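Local coordinates for protein glia-derived nexin (Homo sapiens, PDB 4DY0) that inhibits serine proteases such as thrombin, trypsin and urokinase, binds heparin, and promotes neurite extension by inhibiting thrombin, at residues K175-Q179 and L201-S205. Coordinates in Å, arbitrary orientation, origin at the centre of the assembly. Numbering follows the deposited sequence.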
# COMPACT_ATOMS: atom_id res chain seq x y z
N LYS A 175 -19.21 8.06 1.27
CA LYS A 175 -20.14 9.04 0.72
C LYS A 175 -21.55 8.57 1.04
O LYS A 175 -22.41 9.36 1.43
CB LYS A 175 -19.94 9.19 -0.78
CG LYS A 175 -21.00 10.04 -1.46
CD LYS A 175 -20.67 10.28 -2.92
CE LYS A 175 -21.79 11.01 -3.63
NZ LYS A 175 -21.48 11.21 -5.07
N SER A 176 -21.78 7.27 0.88
CA SER A 176 -23.05 6.66 1.23
C SER A 176 -22.86 5.61 2.33
O SER A 176 -22.32 4.53 2.09
CB SER A 176 -23.70 6.03 0.00
OG SER A 176 -24.95 5.47 0.34
N ARG A 177 -23.30 5.94 3.54
CA ARG A 177 -23.06 5.10 4.70
C ARG A 177 -23.77 3.76 4.62
O ARG A 177 -24.72 3.60 3.86
CB ARG A 177 -23.52 5.82 5.97
CG ARG A 177 -25.04 5.88 6.14
CD ARG A 177 -25.42 6.75 7.32
NE ARG A 177 -26.87 6.96 7.42
CZ ARG A 177 -27.43 7.87 8.22
NH1 ARG A 177 -26.68 8.65 8.98
NH2 ARG A 177 -28.75 7.99 8.25
N PHE A 178 -23.27 2.80 5.39
CA PHE A 178 -24.00 1.56 5.64
C PHE A 178 -24.75 1.71 6.95
O PHE A 178 -24.31 2.44 7.84
CB PHE A 178 -23.05 0.38 5.75
CG PHE A 178 -22.35 0.03 4.46
CD1 PHE A 178 -21.20 0.70 4.08
CD2 PHE A 178 -22.83 -0.99 3.65
CE1 PHE A 178 -20.55 0.38 2.91
CE2 PHE A 178 -22.19 -1.32 2.48
CZ PHE A 178 -21.05 -0.63 2.10
N GLN A 179 -25.88 1.02 7.08
CA GLN A 179 -26.65 1.08 8.31
C GLN A 179 -26.46 -0.18 9.14
O GLN A 179 -26.63 -1.29 8.65
CB GLN A 179 -28.13 1.33 8.01
CG GLN A 179 -28.41 2.75 7.57
CD GLN A 179 -29.87 3.02 7.32
OE1 GLN A 179 -30.54 2.27 6.62
NE2 GLN A 179 -30.38 4.10 7.90
N LEU A 201 -21.44 -5.69 5.91
CA LEU A 201 -22.21 -4.49 5.63
C LEU A 201 -23.11 -4.75 4.42
O LEU A 201 -22.73 -5.49 3.51
CB LEU A 201 -21.28 -3.33 5.30
CG LEU A 201 -20.04 -3.17 6.19
CD1 LEU A 201 -19.03 -2.22 5.54
CD2 LEU A 201 -20.41 -2.69 7.58
N ALA A 202 -24.29 -4.15 4.42
CA ALA A 202 -25.21 -4.26 3.29
C ALA A 202 -25.98 -2.97 3.07
O ALA A 202 -26.46 -2.36 4.02
CB ALA A 202 -26.17 -5.41 3.50
N GLN A 203 -26.10 -2.57 1.82
CA GLN A 203 -26.96 -1.45 1.46
C GLN A 203 -27.35 -1.54 -0.01
O GLN A 203 -26.60 -2.05 -0.84
CB GLN A 203 -26.26 -0.12 1.74
CG GLN A 203 -25.33 0.33 0.63
CD GLN A 203 -24.76 1.70 0.88
OE1 GLN A 203 -25.27 2.70 0.38
NE2 GLN A 203 -23.69 1.77 1.67
N LEU A 204 -28.55 -1.05 -0.31
CA LEU A 204 -29.02 -0.96 -1.68
C LEU A 204 -28.88 0.49 -2.09
O LEU A 204 -29.48 1.38 -1.48
CB LEU A 204 -30.48 -1.39 -1.75
CG LEU A 204 -31.01 -1.94 -3.08
CD1 LEU A 204 -32.54 -1.99 -3.06
CD2 LEU A 204 -30.51 -1.12 -4.26
N SER A 205 -28.08 0.74 -3.12
CA SER A 205 -27.77 2.11 -3.51
C SER A 205 -27.13 2.13 -4.90
O SER A 205 -26.90 1.08 -5.49
CB SER A 205 -26.85 2.75 -2.47
OG SER A 205 -26.54 4.09 -2.80
O HOH W 1 -24.80 -2.55 6.85
O HOH W 2 -27.57 -0.02 5.07
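In the serpin fold, a loop lying against a β-strand can be held there without becoming another strand, and residues 175-179, in the connection from strand 162-170 to strand 184-189, illustrate how. Along residues 201-205 of strand 195-213, whose backbone pairs with strand 266-284, side chains pointing toward the loop alternate with ones that do not. Leu201 comes first: its CB lies over one face of the Phe178 ring, a CH-π contact 3.7 Å from the ring centroid, while Trp174 meets the same ring edge-to-face. Ala202 turns its methyl away, yet its backbone reaches Gln179 through two waters, one joining Ala202 N to Gln179 O, the other Ala202 O to Gln179 N, in place of direct strand pairing. Gln203 then extends between the segments, NE2 over the opposite face of Phe178, so the ring is sandwiched. The Gln203 amide bonds to Ser176 twice: Gln203 NE2 donates to Ser176 O (3.1 Å, nearly linear), and Gln203 OE1 accepts from Ser176 OG at 2.8 Å. Ser205 closes the series, its OG 3.8 Å from Ser176 OG.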